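Local coordinates for protein translation initiation factor eIF2B subunit delta (Schizosaccharomyces pombe, PDB 5B04) that acts as a component of the eIF2B complex, which catalyses the exchange of GDP for GTP on the gamma subunit of translation initiation factor eIF2, at residues E263-G268 with K292-V297; I271-H276 with V296-S301; V283-K288 with H317-T322; A356-I361 with D433-R438. All blocks are in the same frame, centred on the assembly; numbering follows the deposited sequence.

Interaction 1: residues E263-G268 with K292-V297; sequences EKIQDG and KKFRVV
Lys-292 reaches across the loop 263-268 with its whole side chain, which can be followed atom by atom. Its CB lies 4.3 Å from Asp-267 OD1, and CG sits anti to the carbonyl carbon (chi1 -63°). The bend at chi2 turns CD toward Ile-265, where it packs 4.2 Å from CG2; both CD and CE then run past the carbonyl oxygen of the same residue. At the tip, NZ donates a hydrogen bond to Ile-265 O, 2.6 Å away and in the plane of that carbonyl. Thr-262 O, at the end of the preceding helix, takes a further, weak bond from NZ. The side chain of Glu-263 crosses that of Lys-292 at about a right angle; its OE1 lies 4.0 Å from NZ, beyond a salt bridge, though the nearby negative charge would probably favour the ammonium.

The next residue, Lys-293, is held through its backbone. Its N donates to Asp-267 OD1 at 3.0 Å, approaching from above the carboxylate plane, while its O accepts a nearly straight bond from Gly-268 N at 2.7 Å. The aliphatic part of Lys-293 lies obliquely over the Asp-267 carboxylate, with CG and CD both near Asp-267 CG. On the inner side, Ile-265 CG2 approaches the Phe-294 ring at CD1 (4.4 Å), and both side chains also touch Ala-287 of helix 278-289.

The contact thus joins the turns that lead into strands 269-274 and 294-300, at the end of the Rossmann-like sheet where both parallel strands of a beta-alpha-beta unit begin.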
loop_
_atom_site.group_PDB
_atom_site.type_symbol
_atom_site.label_atom_id
_atom_site.label_comp_id
_atom_site.label_asym_id
_atom_site.label_seq_id
_atom_site.Cartn_x
_atom_site.Cartn_y
_atom_site.Cartn_z
ATOM N N GLU G 263 5.937 -19.146 -31.944
ATOM C CA GLU G 263 4.744 -19.940 -32.213
ATOM C C GLU G 263 3.554 -19.492 -31.369
ATOM O O GLU G 263 2.434 -19.964 -31.562
ATOM C CB GLU G 263 5.029 -21.425 -31.983
ATOM C CG GLU G 263 6.043 -22.004 -32.958
ATOM C CD GLU G 263 5.619 -21.836 -34.407
ATOM O OE1 GLU G 263 4.417 -22.007 -34.705
ATOM O OE2 GLU G 263 6.488 -21.524 -35.250
ATOM N N LYS G 264 3.800 -18.581 -30.433
ATOM C CA LYS G 264 2.721 -17.983 -29.657
ATOM C C LYS G 264 2.152 -16.774 -30.388
ATOM O O LYS G 264 1.086 -16.269 -30.039
ATOM C CB LYS G 264 3.208 -17.588 -28.263
ATOM C CG LYS G 264 3.117 -18.714 -27.249
ATOM C CD LYS G 264 1.698 -19.257 -27.184
ATOM C CE LYS G 264 1.579 -20.395 -26.189
ATOM N NZ LYS G 264 0.168 -20.851 -26.042
ATOM N N ILE G 265 2.870 -16.318 -31.410
ATOM C CA ILE G 265 2.417 -15.205 -32.235
ATOM C C ILE G 265 1.392 -15.676 -33.261
ATOM O O ILE G 265 1.612 -16.660 -33.969
ATOM C CB ILE G 265 3.593 -14.526 -32.963
ATOM C CG1 ILE G 265 4.611 -13.999 -31.950
ATOM C CG2 ILE G 265 3.094 -13.401 -33.858
ATOM C CD1 ILE G 265 5.825 -13.360 -32.583
ATOM N N GLN G 266 0.270 -14.970 -33.332
ATOM C CA GLN G 266 -0.803 -15.314 -34.256
ATOM C C GLN G 266 -0.996 -14.203 -35.281
ATOM O O GLN G 266 -0.588 -13.066 -35.053
ATOM C CB GLN G 266 -2.099 -15.571 -33.486
ATOM C CG GLN G 266 -1.942 -16.589 -32.365
ATOM C CD GLN G 266 -2.786 -16.258 -31.150
ATOM O OE1 GLN G 266 -3.802 -15.570 -31.254
ATOM N NE2 GLN G 266 -2.363 -16.743 -29.987
ATOM N N ASP G 267 -1.611 -14.533 -36.412
ATOM C CA ASP G 267 -1.828 -13.551 -37.471
ATOM C C ASP G 267 -2.796 -12.458 -37.032
ATOM O O ASP G 267 -3.939 -12.733 -36.670
ATOM C CB ASP G 267 -2.346 -14.228 -38.741
ATOM C CG ASP G 267 -1.243 -14.901 -39.534
ATOM O OD1 ASP G 267 -0.057 -14.670 -39.218
ATOM O OD2 ASP G 267 -1.562 -15.656 -40.477
ATOM N N GLY G 268 -2.325 -11.215 -37.067
ATOM C CA GLY G 268 -3.135 -10.081 -36.666
ATOM C C GLY G 268 -2.718 -9.535 -35.316
ATOM O O GLY G 268 -3.334 -8.605 -34.794
ATOM N N LYS G 292 4.756 -14.369 -40.593
ATOM C CA LYS G 292 3.651 -14.073 -39.691
ATOM C C LYS G 292 3.186 -12.635 -39.899
ATOM O O LYS G 292 4.004 -11.719 -39.979
ATOM C CB LYS G 292 4.062 -14.294 -38.235
ATOM C CG LYS G 292 4.439 -15.730 -37.898
ATOM C CD LYS G 292 3.468 -16.340 -36.902
ATOM C CE LYS G 292 3.974 -17.675 -36.382
ATOM N NZ LYS G 292 3.045 -18.263 -35.377
ATOM N N LYS G 293 1.875 -12.443 -39.997
ATOM C CA LYS G 293 1.319 -11.108 -40.181
ATOM C C LYS G 293 1.034 -10.436 -38.842
ATOM O O LYS G 293 0.102 -10.808 -38.131
ATOM C CB LYS G 293 0.042 -11.158 -41.021
ATOM C CG LYS G 293 -0.086 -12.381 -41.915
ATOM C CD LYS G 293 -1.517 -12.543 -42.395
ATOM C CE LYS G 293 -2.058 -11.225 -42.928
ATOM N NZ LYS G 293 -3.296 -11.405 -43.731
ATOM N N PHE G 294 1.843 -9.436 -38.514
ATOM C CA PHE G 294 1.715 -8.727 -37.250
ATOM C C PHE G 294 2.369 -7.359 -37.351
ATOM O O PHE G 294 3.107 -7.084 -38.297
ATOM C CB PHE G 294 2.354 -9.532 -36.116
ATOM C CG PHE G 294 3.844 -9.678 -36.245
ATOM C CD1 PHE G 294 4.386 -10.660 -37.056
ATOM C CD2 PHE G 294 4.701 -8.833 -35.561
ATOM C CE1 PHE G 294 5.754 -10.795 -37.183
ATOM C CE2 PHE G 294 6.071 -8.965 -35.684
ATOM C CZ PHE G 294 6.598 -9.948 -36.495
ATOM N N ARG G 295 2.097 -6.499 -36.376
ATOM C CA ARG G 295 2.801 -5.230 -36.278
ATOM C C ARG G 295 3.323 -5.036 -34.861
ATOM O O ARG G 295 2.775 -5.587 -33.906
ATOM C CB ARG G 295 1.900 -4.063 -36.693
ATOM C CG ARG G 295 0.628 -3.901 -35.881
ATOM C CD ARG G 295 -0.193 -2.737 -36.417
ATOM N NE ARG G 295 -1.486 -2.606 -35.753
ATOM C CZ ARG G 295 -1.759 -1.696 -34.823
ATOM N NH1 ARG G 295 -0.826 -0.834 -34.444
ATOM N NH2 ARG G 295 -2.965 -1.649 -34.273
ATOM N N VAL G 296 4.394 -4.260 -34.734
ATOM C CA VAL G 296 5.068 -4.086 -33.455
ATOM C C VAL G 296 4.849 -2.691 -32.881
ATOM O O VAL G 296 4.936 -1.695 -33.596
ATOM C CB VAL G 296 6.586 -4.345 -33.588
ATOM C CG1 VAL G 296 7.295 -4.101 -32.264
ATOM C CG2 VAL G 296 6.840 -5.759 -34.081
ATOM N N VAL G 297 4.554 -2.626 -31.587
ATOM C CA VAL G 297 4.500 -1.353 -30.885
ATOM C C VAL G 297 5.737 -1.192 -30.015
ATOM O O VAL G 297 5.954 -1.964 -29.080
ATOM C CB VAL G 297 3.242 -1.228 -30.012
ATOM C CG1 VAL G 297 3.324 0.020 -29.149
ATOM C CG2 VAL G 297 1.995 -1.203 -30.880
#

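Interaction 2: residues I271-H276 with V296-S301; sequences ILTYLH and VVVVDS
Val-299 fits its two methyls against two different neighbours on the adjacent strand: CG2 packs against the end of Leu-272, 3.7 Å from CD2, while CG1 lies 3.8 Å from CD1 of the Tyr-274 ring. The valine therefore fills the notch between these two larger side chains. On the other face of the sheet the roles are reversed. Thr-273 puts CG2 between its own backbone N and carbonyl carbon, the crowded position, and the methyl projects between Val-296 CG1 (3.6 Å) and Val-298 CG2 (3.9 Å).

Beneath these side chains run the parallel strands of a Rossmann-like beta-alpha-beta crossover through helix 278-289, tied by Val-297 N to Ile-271 O, Thr-273 N to Val-297 O, Val-299 N to Thr-273 O and Leu-275 N to Val-299 O. At the C-terminal end the Tyr-274 ring turns its edge to the Val-299 carbonyl, with OH 3.7 Å from Ser-301 CB. Leu-275 CG rests over the centre of one ring face.

Asp-300 OD2 is bonded by Tyr-323 OH from strand 320-325, the neighbour on the outer side. Helix 358-367 lies against Leu-272, Tyr-274 and Val-299 through Ile-361, and helix 306-316 meets Val-296 on the opposite face.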
loop_
_atom_site.group_PDB
_atom_site.type_symbol
_atom_site.label_atom_id
_atom_site.label_comp_id
_atom_site.label_asym_id
_atom_site.label_seq_id
_atom_site.Cartn_x
_atom_site.Cartn_y
_atom_site.Cartn_z
ATOM N N ILE G 271 2.032 -6.533 -31.240
ATOM C CA ILE G 271 2.977 -6.903 -30.195
ATOM C C ILE G 271 3.752 -5.710 -29.644
ATOM O O ILE G 271 4.282 -4.897 -30.400
ATOM C CB ILE G 271 3.968 -7.958 -30.718
ATOM C CG1 ILE G 271 3.211 -9.220 -31.135
ATOM C CG2 ILE G 271 5.018 -8.282 -29.671
ATOM C CD1 ILE G 271 4.086 -10.284 -31.746
ATOM N N LEU G 272 3.814 -5.615 -28.319
ATOM C CA LEU G 272 4.515 -4.521 -27.661
ATOM C C LEU G 272 5.882 -4.963 -27.149
ATOM O O LEU G 272 5.982 -5.860 -26.313
ATOM C CB LEU G 272 3.673 -3.968 -26.505
ATOM C CG LEU G 272 4.024 -2.604 -25.893
ATOM C CD1 LEU G 272 2.810 -2.029 -25.187
ATOM C CD2 LEU G 272 5.195 -2.687 -24.921
ATOM N N THR G 273 6.916 -4.270 -27.575
ATOM C CA THR G 273 8.222 -4.488 -27.026
ATOM C C THR G 273 8.693 -3.198 -26.446
ATOM O O THR G 273 8.449 -2.174 -27.016
ATOM C CB THR G 273 9.210 -4.877 -28.095
ATOM O OG1 THR G 273 10.516 -4.902 -27.526
ATOM C CG2 THR G 273 9.181 -3.882 -29.171
ATOM N N TYR G 274 9.368 -3.250 -25.313
ATOM C CA TYR G 274 9.809 -2.050 -24.652
ATOM C C TYR G 274 11.303 -1.970 -24.851
ATOM O O TYR G 274 11.999 -2.932 -24.739
ATOM C CB TYR G 274 9.286 -2.074 -23.233
ATOM C CG TYR G 274 9.806 -1.014 -22.325
ATOM C CD1 TYR G 274 9.781 0.304 -22.672
ATOM C CD2 TYR G 274 10.297 -1.336 -21.115
ATOM C CE1 TYR G 274 10.255 1.265 -21.825
ATOM C CE2 TYR G 274 10.776 -0.386 -20.275
ATOM C CZ TYR G 274 10.747 0.906 -20.638
ATOM O OH TYR G 274 11.219 1.825 -19.772
ATOM N N LEU G 275 11.792 -0.783 -25.129
ATOM C CA LEU G 275 13.202 -0.559 -25.283
ATOM C C LEU G 275 13.940 -1.299 -26.386
ATOM O O LEU G 275 13.514 -1.281 -27.505
ATOM C CB LEU G 275 13.786 -0.666 -23.911
ATOM C CG LEU G 275 13.197 0.462 -23.084
ATOM C CD1 LEU G 275 13.627 0.367 -21.648
ATOM C CD2 LEU G 275 13.632 1.787 -23.633
ATOM N N HIS G 276 15.064 -1.914 -26.072
ATOM C CA HIS G 276 15.858 -2.537 -27.072
ATOM C C HIS G 276 16.282 -3.824 -26.406
ATOM O O HIS G 276 17.152 -3.808 -25.581
ATOM C CB HIS G 276 17.101 -1.823 -27.533
ATOM C CG HIS G 276 17.853 -2.485 -28.636
ATOM N ND1 HIS G 276 17.247 -2.988 -29.756
ATOM C CD2 HIS G 276 19.175 -2.691 -28.802
ATOM C CE1 HIS G 276 18.158 -3.499 -30.556
ATOM N NE2 HIS G 276 19.337 -3.327 -30.001
ATOM N N VAL G 296 4.394 -4.260 -34.734
ATOM C CA VAL G 296 5.068 -4.086 -33.455
ATOM C C VAL G 296 4.849 -2.691 -32.881
ATOM O O VAL G 296 4.936 -1.695 -33.596
ATOM C CB VAL G 296 6.586 -4.345 -33.588
ATOM C CG1 VAL G 296 7.295 -4.101 -32.264
ATOM C CG2 VAL G 296 6.840 -5.759 -34.081
ATOM N N VAL G 297 4.554 -2.626 -31.587
ATOM C CA VAL G 297 4.500 -1.353 -30.885
ATOM C C VAL G 297 5.737 -1.192 -30.015
ATOM O O VAL G 297 5.954 -1.964 -29.080
ATOM C CB VAL G 297 3.242 -1.228 -30.012
ATOM C CG1 VAL G 297 3.324 0.020 -29.149
ATOM C CG2 VAL G 297 1.995 -1.203 -30.880
ATOM N N VAL G 298 6.555 -0.194 -30.332
ATOM C CA VAL G 298 7.775 0.058 -29.578
ATOM C C VAL G 298 7.574 1.181 -28.570
ATOM O O VAL G 298 7.265 2.314 -28.941
ATOM C CB VAL G 298 8.949 0.417 -30.505
ATOM C CG1 VAL G 298 10.174 0.794 -29.685
ATOM C CG2 VAL G 298 9.261 -0.742 -31.438
ATOM N N VAL G 299 7.748 0.858 -27.293
ATOM C CA VAL G 299 7.638 1.847 -26.229
ATOM C C VAL G 299 9.023 2.281 -25.766
ATOM O O VAL G 299 9.842 1.451 -25.372
ATOM C CB VAL G 299 6.840 1.301 -25.029
ATOM C CG1 VAL G 299 6.842 2.305 -23.890
ATOM C CG2 VAL G 299 5.417 0.966 -25.447
ATOM N N ASP G 300 9.281 3.583 -25.820
ATOM C CA ASP G 300 10.586 4.117 -25.453
ATOM C C ASP G 300 10.507 4.905 -24.150
ATOM O O ASP G 300 9.420 5.120 -23.613
ATOM C CB ASP G 300 11.132 5.004 -26.573
ATOM C CG ASP G 300 12.644 4.971 -26.659
ATOM O OD1 ASP G 300 13.290 4.552 -25.675
ATOM O OD2 ASP G 300 13.186 5.359 -27.715
ATOM N N SER G 301 11.661 5.332 -23.643
ATOM C CA SER G 301 11.711 6.108 -22.409
ATOM C C SER G 301 12.978 6.954 -22.309
ATOM O O SER G 301 13.965 6.702 -22.999
ATOM C CB SER G 301 11.609 5.184 -21.195
ATOM O OG SER G 301 11.674 5.927 -19.990
#

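Interaction 3: residues V283-K288 with H317-T322; sequences VLIHAK and HGIECT
Ile-285 and His-317 form the close-packed part of this contact. The CD1 methyl of Ile-285 stands over the centre of the imidazole, 3.6 Å from the ring centroid and only 7° off its normal, a CH-pi contact. The second branch of the isoleucine comes in beside it, with CG2 3.4 Å from His-317 ND1, so the ring is met by both arms of one side chain. The histidine itself is exposed; Leu-284 and Ile-319 are buried. Deeper in, Ile-319 extends its CD1 to the helix, 4.2 Å from Ile-285 CA and 4.5 Å from Leu-284 CB. That methyl enters an apolar layer which Leu-284 continues to Val-296 and Leu-314.

Toward Lys-288, which is partly exposed, the contact is looser. Lys-288 leaves helix 278-289 with CG anti to the backbone N (chi1 154°), bends at chi2 and chi3, and passes CD 4.0 Å from Ile-319 CG1. Its NZ then donates to Gly-318 O at 3.1 Å, tilted modestly from the carbonyl plane. Glu-320 OE2 is 6.5 Å from NZ, too far for a salt bridge. An alanine in place of Lys-288 would probably leave Gly-318 O without this donor and open a gap beside Ile-319 CG1.

Gly-318, with its positive phi, is the C-prime residue of the Schellman motif that ends helix 306-316, in which Ile-319 N bonds to Leu-314 O. The lysine thus delivers its charge to a carbonyl in the turn after that helix, where the ammonium would be likely to complement the negative end of the helix dipole, while apolar packing carries the inner half of the contact.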
loop_
_atom_site.group_PDB
_atom_site.type_symbol
_atom_site.label_atom_id
_atom_site.label_comp_id
_atom_site.label_asym_id
_atom_site.label_seq_id
_atom_site.Cartn_x
_atom_site.Cartn_y
_atom_site.Cartn_z
ATOM N N VAL G 283 12.983 -12.565 -31.716
ATOM C CA VAL G 283 11.680 -13.217 -31.811
ATOM C C VAL G 283 10.833 -12.585 -32.910
ATOM O O VAL G 283 10.243 -13.283 -33.733
ATOM C CB VAL G 283 10.912 -13.147 -30.474
ATOM C CG1 VAL G 283 9.480 -13.634 -30.650
ATOM C CG2 VAL G 283 11.626 -13.962 -29.408
ATOM N N LEU G 284 10.791 -11.256 -32.921
ATOM C CA LEU G 284 9.988 -10.516 -33.887
ATOM C C LEU G 284 10.518 -10.666 -35.309
ATOM O O LEU G 284 9.752 -10.928 -36.237
ATOM C CB LEU G 284 9.933 -9.036 -33.504
ATOM C CG LEU G 284 9.198 -8.716 -32.201
ATOM C CD1 LEU G 284 9.413 -7.265 -31.809
ATOM C CD2 LEU G 284 7.715 -9.024 -32.340
ATOM N N ILE G 285 11.826 -10.492 -35.473
ATOM C CA ILE G 285 12.464 -10.623 -36.779
ATOM C C ILE G 285 12.244 -12.020 -37.348
ATOM O O ILE G 285 11.861 -12.174 -38.509
ATOM C CB ILE G 285 13.975 -10.330 -36.702
ATOM C CG1 ILE G 285 14.212 -8.846 -36.415
ATOM C CG2 ILE G 285 14.666 -10.729 -37.997
ATOM C CD1 ILE G 285 15.672 -8.474 -36.290
ATOM N N HIS G 286 12.481 -13.030 -36.518
ATOM C CA HIS G 286 12.240 -14.418 -36.893
ATOM C C HIS G 286 10.786 -14.624 -37.301
ATOM O O HIS G 286 10.500 -15.324 -38.268
ATOM C CB HIS G 286 12.605 -15.351 -35.736
ATOM C CG HIS G 286 12.333 -16.797 -36.007
ATOM N ND1 HIS G 286 11.112 -17.384 -35.758
ATOM C CD2 HIS G 286 13.130 -17.779 -36.490
ATOM C CE1 HIS G 286 11.165 -18.664 -36.083
ATOM N NE2 HIS G 286 12.379 -18.929 -36.531
ATOM N N ALA G 287 9.876 -13.991 -36.567
ATOM C CA ALA G 287 8.444 -14.153 -36.797
ATOM C C ALA G 287 8.020 -13.705 -38.196
ATOM O O ALA G 287 7.220 -14.376 -38.846
ATOM C CB ALA G 287 7.657 -13.393 -35.742
ATOM N N LYS G 288 8.554 -12.579 -38.658
ATOM C CA LYS G 288 8.216 -12.077 -39.987
ATOM C C LYS G 288 8.914 -12.910 -41.061
ATOM O O LYS G 288 8.395 -13.078 -42.167
ATOM C CB LYS G 288 8.579 -10.591 -40.121
ATOM C CG LYS G 288 8.864 -10.121 -41.546
ATOM C CD LYS G 288 8.229 -8.765 -41.842
ATOM C CE LYS G 288 6.722 -8.786 -41.600
ATOM N NZ LYS G 288 6.084 -7.470 -41.891
ATOM N N HIS G 317 14.073 -4.379 -41.127
ATOM C CA HIS G 317 13.690 -5.746 -41.460
ATOM C C HIS G 317 12.275 -5.774 -42.021
ATOM O O HIS G 317 11.681 -6.839 -42.192
ATOM C CB HIS G 317 13.801 -6.657 -40.236
ATOM C CG HIS G 317 15.206 -7.051 -39.903
ATOM N ND1 HIS G 317 15.697 -8.317 -40.132
ATOM C CD2 HIS G 317 16.228 -6.344 -39.364
ATOM C CE1 HIS G 317 16.959 -8.375 -39.745
ATOM N NE2 HIS G 317 17.305 -7.190 -39.275
ATOM N N GLY G 318 11.741 -4.589 -42.301
ATOM C CA GLY G 318 10.448 -4.459 -42.948
ATOM C C GLY G 318 9.265 -4.873 -42.094
ATOM O O GLY G 318 8.321 -5.485 -42.593
ATOM N N ILE G 319 9.310 -4.539 -40.810
ATOM C CA ILE G 319 8.200 -4.834 -39.913
ATOM C C ILE G 319 7.388 -3.573 -39.631
ATOM O O ILE G 319 7.950 -2.507 -39.378
ATOM C CB ILE G 319 8.686 -5.437 -38.580
ATOM C CG1 ILE G 319 9.684 -6.568 -38.836
ATOM C CG2 ILE G 319 7.508 -5.937 -37.757
ATOM C CD1 ILE G 319 10.188 -7.232 -37.573
ATOM N N GLU G 320 6.066 -3.700 -39.687
ATOM C CA GLU G 320 5.166 -2.589 -39.395
ATOM C C GLU G 320 5.302 -2.172 -37.933
ATOM O O GLU G 320 5.160 -2.998 -37.031
ATOM C CB GLU G 320 3.721 -2.979 -39.714
ATOM C CG GLU G 320 2.713 -1.853 -39.575
ATOM C CD GLU G 320 1.332 -2.254 -40.056
ATOM O OE1 GLU G 320 0.384 -1.460 -39.882
ATOM O OE2 GLU G 320 1.195 -3.366 -40.609
ATOM N N CYS G 321 5.580 -0.893 -37.697
ATOM C CA CYS G 321 5.897 -0.435 -36.348
ATOM C C CYS G 321 5.207 0.863 -35.936
ATOM O O CYS G 321 5.019 1.772 -36.745
ATOM C CB CYS G 321 7.411 -0.263 -36.202
ATOM S SG CYS G 321 8.350 -1.804 -36.198
ATOM N N THR G 322 4.839 0.932 -34.660
ATOM C CA THR G 322 4.334 2.155 -34.048
ATOM C C THR G 322 5.276 2.551 -32.914
ATOM O O THR G 322 5.777 1.691 -32.190
ATOM C CB THR G 322 2.895 1.978 -33.516
ATOM O OG1 THR G 322 2.023 1.632 -34.598
ATOM C CG2 THR G 322 2.393 3.260 -32.866
#

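Interaction 4: residues A356-I361 with D433-R438; sequences AGTSLI and DVTPPR
Ser-359 and Asp-433 make the polar part of this contact. Asp-433 extends from strand 425-435 with CG anti to the backbone N (chi1 -164°), which carries CG toward the first turn of helix 358-367. There OD2 accepts the Ser-359 N-H at 2.8 Å, the donor standing above the carboxylate plane. Ser-359 OG is also turned toward OD2, but the modelled separation is too short to be taken literally, and the detail of that bond remains doubtful. The other oxygen, OD1, is bonded by Ser-389 OG. A carboxylate facing the amino end of a helix would probably be stabilised in its charged form.

Thr-435 adds van der Waals contacts. It lays OG1 3.4 Å from Ser-359 CA and 3.6 Å from its CB, with CG2 3.8 Å from the same CA. Its side chain also crosses that of Thr-358 at about a right angle, OG1 lying 4.1 Å from Thr-358 CG2. An alanine at Thr-435 would probably open a gap over Ser-359 CA and leave Thr-358 CG2 less closely packed. Thr-358 itself spends its hydroxyl on Arg-355 O.

Phe-271 of the neighbouring beta subunit packs on both Ser-359 and Asp-433. In the fold, the contact ties the small antiparallel sheet, where strand 425-435 pairs with 352-355, to helix 358-367, which follows strand 352-355 and packs on the main Rossmann-like sheet.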
loop_
_atom_site.group_PDB
_atom_site.type_symbol
_atom_site.label_atom_id
_atom_site.label_comp_id
_atom_site.label_asym_id
_atom_site.label_seq_id
_atom_site.Cartn_x
_atom_site.Cartn_y
_atom_site.Cartn_z
ATOM N N ALA G 356 13.990 -0.195 -16.201
ATOM C CA ALA G 356 13.263 0.623 -15.226
ATOM C C ALA G 356 11.751 0.760 -15.439
ATOM O O ALA G 356 11.007 0.915 -14.471
ATOM C CB ALA G 356 13.887 2.009 -15.172
ATOM N N GLY G 357 11.294 0.719 -16.685
ATOM C CA GLY G 357 9.886 0.948 -16.962
ATOM C C GLY G 357 9.066 -0.306 -17.201
ATOM O O GLY G 357 7.865 -0.230 -17.468
ATOM N N THR G 358 9.712 -1.461 -17.086
ATOM C CA THR G 358 9.106 -2.737 -17.461
ATOM C C THR G 358 7.869 -3.097 -16.632
ATOM O O THR G 358 6.901 -3.644 -17.165
ATOM C CB THR G 358 10.134 -3.878 -17.348
ATOM O OG1 THR G 358 11.325 -3.517 -18.059
ATOM C CG2 THR G 358 9.575 -5.165 -17.930
ATOM N N SER G 359 7.897 -2.792 -15.339
ATOM C CA SER G 359 6.761 -3.088 -14.466
ATOM C C SER G 359 5.523 -2.297 -14.871
ATOM O O SER G 359 4.403 -2.802 -14.792
ATOM C CB SER G 359 7.106 -2.789 -13.012
ATOM O OG SER G 359 7.515 -1.441 -12.872
ATOM N N LEU G 360 5.732 -1.055 -15.295
ATOM C CA LEU G 360 4.636 -0.215 -15.762
ATOM C C LEU G 360 4.011 -0.804 -17.021
ATOM O O LEU G 360 2.793 -0.767 -17.195
ATOM C CB LEU G 360 5.122 1.212 -16.024
ATOM C CG LEU G 360 5.337 2.074 -14.779
ATOM C CD1 LEU G 360 6.002 3.391 -15.142
ATOM C CD2 LEU G 360 4.016 2.316 -14.066
ATOM N N ILE G 361 4.855 -1.350 -17.892
ATOM C CA ILE G 361 4.387 -2.040 -19.088
ATOM C C ILE G 361 3.494 -3.212 -18.700
ATOM O O ILE G 361 2.396 -3.377 -19.231
ATOM C CB ILE G 361 5.560 -2.563 -19.944
ATOM C CG1 ILE G 361 6.503 -1.423 -20.332
ATOM C CG2 ILE G 361 5.042 -3.280 -21.182
ATOM C CD1 ILE G 361 5.912 -0.450 -21.326
ATOM N N ASP G 433 14.195 -2.550 -12.498
ATOM C CA ASP G 433 12.797 -2.569 -12.098
ATOM C C ASP G 433 12.327 -3.982 -11.763
ATOM O O ASP G 433 12.513 -4.907 -12.553
ATOM C CB ASP G 433 11.949 -1.984 -13.226
ATOM C CG ASP G 433 10.559 -1.611 -12.787
ATOM O OD1 ASP G 433 10.319 -1.501 -11.567
ATOM O OD2 ASP G 433 9.709 -1.406 -13.678
ATOM N N VAL G 434 11.715 -4.145 -10.595
ATOM C CA VAL G 434 11.221 -5.453 -10.175
ATOM C C VAL G 434 9.733 -5.606 -10.472
ATOM O O VAL G 434 8.892 -4.978 -9.829
ATOM C CB VAL G 434 11.465 -5.696 -8.674
ATOM C CG1 VAL G 434 10.877 -7.035 -8.252
ATOM C CG2 VAL G 434 12.951 -5.639 -8.362
ATOM N N THR G 435 9.416 -6.446 -11.452
ATOM C CA THR G 435 8.031 -6.695 -11.828
ATOM C C THR G 435 7.487 -7.921 -11.101
ATOM O O THR G 435 7.964 -9.033 -11.321
ATOM C CB THR G 435 7.885 -6.900 -13.346
ATOM O OG1 THR G 435 8.657 -5.915 -14.044
ATOM C CG2 THR G 435 6.427 -6.790 -13.758
ATOM N N PRO G 436 6.484 -7.717 -10.234
ATOM C CA PRO G 436 5.874 -8.775 -9.419
ATOM C C PRO G 436 5.368 -9.953 -10.250
ATOM O O PRO G 436 4.910 -9.751 -11.375
ATOM C CB PRO G 436 4.708 -8.060 -8.721
ATOM C CG PRO G 436 4.489 -6.806 -9.501
ATOM C CD PRO G 436 5.834 -6.415 -10.010
ATOM N N PRO G 437 5.456 -11.173 -9.695
ATOM C CA PRO G 437 5.094 -12.426 -10.371
ATOM C C PRO G 437 3.660 -12.443 -10.892
ATOM O O PRO G 437 3.404 -13.012 -11.954
ATOM C CB PRO G 437 5.276 -13.478 -9.274
ATOM C CG PRO G 437 6.263 -12.879 -8.342
ATOM C CD PRO G 437 5.964 -11.416 -8.335
ATOM N N ARG G 438 2.743 -11.820 -10.157
ATOM C CA ARG G 438 1.332 -11.825 -10.530
ATOM C C ARG G 438 1.064 -11.056 -11.821
ATOM O O ARG G 438 -0.024 -11.149 -12.391
ATOM C CB ARG G 438 0.479 -11.246 -9.398
ATOM C CG ARG G 438 1.031 -9.970 -8.783
ATOM C CD ARG G 438 -0.032 -9.248 -7.971
ATOM N NE ARG G 438 0.527 -8.175 -7.154
ATOM C CZ ARG G 438 -0.199 -7.241 -6.547
ATOM N NH1 ARG G 438 -1.519 -7.238 -6.676
ATOM N NH2 ARG G 438 0.394 -6.303 -5.821
#

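In the fold
Following the chain, helix 231-262 ends in the loop 263-268, which interaction 1 joins to the start of strand 294-300. Interaction 2 begins on strand 269-274 and ends, like interaction 1, on strand 294-300, sharing Val-296 and Val-297 with it; the two close the same beta-alpha-beta unit at successive levels. Interaction 3 starts on the helix within this loop and ends beyond it at 317-322, so it crosses both and brings in the outer strand 320-325. Interaction 4 follows in series, closing a separate loop of some 70 residues. It touches interaction 2 where Tyr-274 meets Gly-357 and Thr-358, joining the small antiparallel sheet to the main one.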